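PDB 2OUX: magnesium transporter MgtE from Enterococcus faecalis, which probably transports magnesium ions across the cell membrane as a homodimer, this chain being its cytoplasmic part with an N domain and paired CBS domains. Local coordinates for residues 222-227 with 251-256. Numbering follows the deposited sequence.
With MG (magnesium ion), chain F.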
ATOM      1  N   ASP A 222       6.674   3.378 -16.763  1.00 33.83           N
ATOM      2  CA  ASP A 222       5.751   4.504 -16.682  1.00 34.04           C
ATOM      3  C   ASP A 222       4.742   4.230 -15.578  1.00 32.03           C
ATOM      4  O   ASP A 222       4.367   5.131 -14.825  1.00 30.96           O
ATOM      5  CB  ASP A 222       5.024   4.726 -18.017  1.00 34.48           C
ATOM      6  CG  ASP A 222       5.967   5.144 -19.133  1.00 36.35           C
ATOM      7  OD1 ASP A 222       6.916   5.913 -18.857  1.00 36.34           O
ATOM      8  OD2 ASP A 222       5.757   4.711 -20.286  1.00 37.57           O
ATOM      9  N   VAL A 223       4.317   2.975 -15.485  1.00 29.61           N
ATOM     10  CA  VAL A 223       3.369   2.578 -14.463  1.00 28.33           C
ATOM     11  C   VAL A 223       4.004   2.820 -13.107  1.00 26.98           C
ATOM     12  O   VAL A 223       3.393   3.412 -12.224  1.00 27.33           O
ATOM     13  CB  VAL A 223       2.996   1.100 -14.616  1.00 29.65           C
ATOM     14  CG1 VAL A 223       2.171   0.624 -13.421  1.00 26.83           C
ATOM     15  CG2 VAL A 223       2.207   0.925 -15.902  1.00 29.00           C
ATOM     16  N   ALA A 224       5.242   2.373 -12.954  1.00 25.59           N
ATOM     17  CA  ALA A 224       5.973   2.548 -11.709  1.00 23.24           C
ATOM     18  C   ALA A 224       6.063   4.030 -11.352  1.00 25.07           C
ATOM     19  O   ALA A 224       5.948   4.398 -10.181  1.00 24.99           O
ATOM     20  CB  ALA A 224       7.364   1.964 -11.851  1.00 20.94           C
ATOM     21  N   GLN A 225       6.265   4.879 -12.359  1.00 24.06           N
ATOM     22  CA  GLN A 225       6.389   6.314 -12.114  1.00 25.13           C
ATOM     23  C   GLN A 225       5.086   6.891 -11.565  1.00 26.40           C
ATOM     24  O   GLN A 225       5.099   7.766 -10.697  1.00 28.25           O
ATOM     25  CB  GLN A 225       6.788   7.052 -13.402  1.00 24.46           C
ATOM     26  CG  GLN A 225       7.133   8.530 -13.192  1.00 24.19           C
ATOM     27  CD  GLN A 225       8.256   8.719 -12.188  1.00 26.32           C
ATOM     28  OE1 GLN A 225       9.244   7.987 -12.208  1.00 28.66           O
ATOM     29  NE2 GLN A 225       8.116   9.707 -11.315  1.00 29.06           N
ATOM     30  N   THR A 226       3.962   6.397 -12.077  1.00 26.63           N
ATOM     31  CA  THR A 226       2.658   6.851 -11.623  1.00 25.50           C
ATOM     32  C   THR A 226       2.481   6.474 -10.154  1.00 25.92           C
ATOM     33  O   THR A 226       1.987   7.263  -9.348  1.00 27.68           O
ATOM     34  CB  THR A 226       1.519   6.211 -12.473  1.00 26.13           C
ATOM     35  OG1 THR A 226       1.564   6.735 -13.805  1.00 26.18           O
ATOM     36  CG2 THR A 226       0.139   6.509 -11.870  1.00 25.35           C
ATOM     37  N   ILE A 227       2.907   5.266  -9.803  1.00 26.74           N
ATOM     38  CA  ILE A 227       2.773   4.784  -8.436  1.00 25.58           C
ATOM     39  C   ILE A 227       3.665   5.597  -7.518  1.00 25.74           C
ATOM     40  O   ILE A 227       3.325   5.876  -6.367  1.00 24.07           O
ATOM     41  CB  ILE A 227       3.157   3.282  -8.329  1.00 27.45           C
ATOM     42  CG1 ILE A 227       2.081   2.410  -8.982  1.00 28.22           C
ATOM     43  CG2 ILE A 227       3.264   2.889  -6.864  1.00 24.52           C
ATOM     44  CD1 ILE A 227       1.521   2.985 -10.269  1.00 34.87           C
ATOM     45  N   ASP A 251       3.392  -3.606  -4.426  1.00 22.78           N
ATOM     46  CA  ASP A 251       4.372  -4.640  -4.100  1.00 23.14           C
ATOM     47  C   ASP A 251       5.048  -5.193  -5.352  1.00 22.02           C
ATOM     48  O   ASP A 251       6.239  -5.509  -5.324  1.00 21.49           O
ATOM     49  CB  ASP A 251       3.729  -5.780  -3.312  1.00 22.47           C
ATOM     50  CG  ASP A 251       2.558  -6.390  -4.029  1.00 24.35           C
ATOM     51  OD1 ASP A 251       2.567  -7.628  -4.211  1.00 23.72           O
ATOM     52  OD2 ASP A 251       1.628  -5.636  -4.406  1.00 23.75           O
ATOM     53  N   ASP A 252       4.295  -5.313  -6.442  1.00 19.87           N
ATOM     54  CA  ASP A 252       4.872  -5.804  -7.688  1.00 22.11           C
ATOM     55  C   ASP A 252       5.695  -4.708  -8.368  1.00 24.16           C
ATOM     56  O   ASP A 252       6.709  -4.985  -9.009  1.00 23.79           O
ATOM     57  CB  ASP A 252       3.788  -6.281  -8.642  1.00 18.31           C
ATOM     58  CG  ASP A 252       3.097  -7.533  -8.157  1.00 20.30           C
ATOM     59  OD1 ASP A 252       3.727  -8.379  -7.468  1.00 21.39           O
ATOM     60  OD2 ASP A 252       1.915  -7.667  -8.495  1.00 17.64           O
ATOM     61  N   ILE A 253       5.263  -3.460  -8.217  1.00 24.63           N
ATOM     62  CA  ILE A 253       5.992  -2.351  -8.809  1.00 25.86           C
ATOM     63  C   ILE A 253       7.372  -2.266  -8.192  1.00 24.46           C
ATOM     64  O   ILE A 253       8.336  -1.902  -8.857  1.00 24.27           O
ATOM     65  CB  ILE A 253       5.228  -1.019  -8.613  1.00 26.75           C
ATOM     66  CG1 ILE A 253       4.193  -0.889  -9.724  1.00 31.39           C
ATOM     67  CG2 ILE A 253       6.177   0.184  -8.629  1.00 27.60           C
ATOM     68  CD1 ILE A 253       2.768  -0.723  -9.179  1.00 36.47           C
ATOM     69  N   ILE A 254       7.475  -2.599  -6.913  1.00 23.58           N
ATOM     70  CA  ILE A 254       8.773  -2.557  -6.284  1.00 24.72           C
ATOM     71  C   ILE A 254       9.701  -3.558  -6.973  1.00 26.21           C
ATOM     72  O   ILE A 254      10.873  -3.256  -7.207  1.00 24.80           O
ATOM     73  CB  ILE A 254       8.679  -2.848  -4.773  1.00 25.44           C
ATOM     74  CG1 ILE A 254       8.148  -1.593  -4.052  1.00 25.27           C
ATOM     75  CG2 ILE A 254      10.052  -3.253  -4.237  1.00 24.42           C
ATOM     76  CD1 ILE A 254       7.779  -1.780  -2.603  1.00 16.57           C
ATOM     77  N   ASP A 255       9.179  -4.738  -7.314  1.00 25.82           N
ATOM     78  CA  ASP A 255      10.000  -5.745  -7.987  1.00 28.18           C
ATOM     79  C   ASP A 255      10.391  -5.224  -9.362  1.00 30.06           C
ATOM     80  O   ASP A 255      11.515  -5.416  -9.815  1.00 32.23           O
ATOM     81  CB  ASP A 255       9.251  -7.073  -8.145  1.00 25.97           C
ATOM     82  CG  ASP A 255       9.058  -7.807  -6.826  1.00 24.26           C
ATOM     83  OD1 ASP A 255       9.786  -7.526  -5.853  1.00 24.24           O
ATOM     84  OD2 ASP A 255       8.177  -8.681  -6.768  1.00 24.91           O
ATOM     85  N   VAL A 256       9.447  -4.576 -10.030  1.00 30.91           N
ATOM     86  CA  VAL A 256       9.712  -4.002 -11.333  1.00 29.72           C
ATOM     87  C   VAL A 256      10.843  -2.986 -11.183  1.00 29.76           C
ATOM     88  O   VAL A 256      11.806  -3.007 -11.947  1.00 29.21           O
ATOM     89  CB  VAL A 256       8.460  -3.310 -11.887  1.00 28.71           C
ATOM     90  CG1 VAL A 256       8.824  -2.429 -13.075  1.00 29.19           C
ATOM     91  CG2 VAL A 256       7.451  -4.358 -12.302  1.00 26.91           C
TER
HETATM   92 MG    MG F 406       0.445  -9.080  -7.751  1.00 28.46          MG
HETATM   93  O   HOH W   1       0.617  -8.621  -5.705  1.00 29.25           O
HETATM   94  O   HOH W   2       2.279 -10.600  -7.243  1.00 26.02           O
HETATM   95  O   HOH W   3      -0.834 -10.865  -7.001  1.00 18.69           O
HETATM   96  O   HOH W   4      -1.342  -7.744  -8.035  1.00 22.76           O
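Ile253 splits its two branches between Ala224 and Ile227, one helical turn apart. Its CG2, anti to the backbone N (CG1 at chi1 -84°), lies 3.9 Å from Ala224 CB and equally near that residue's CA, so the methyl rests on the helix surface. The other branch meets Ile227 tip to tip: Ile253 CD1 comes to 3.2 Å from Ile227 CG1, a closeness doubtful as evidence of strain. Val223 CG1 adds a looser contact, 4.5 Å from Ile253 CG1. Closest CA atoms, those of Ala224 and Ile253, are 5.7 Å apart, and the short-segment axes pass at 9.8 Å with N-to-C directions 126° apart; the small Ala224 side chain fits this local approach. Both helices belong to the second CBS domain; two strands of its three-stranded sheet, 234-238 and 244-249, lie between them in sequence, and Val248 touches both Val223 and Ile253, extending the apolar core to the sheet. Next to Ile253, Asp252 OD2 binds a magnesium ion at 2.2 Å, while OD1 probably accepts a hydrogen bond from a metal-bound water. Asp251 OD1 accepts a hydrogen bond from another metal-bound water at 2.6 Å, a second-shell link. Asp99 of the N domain binds the same ion, so that the metal joins the two domains.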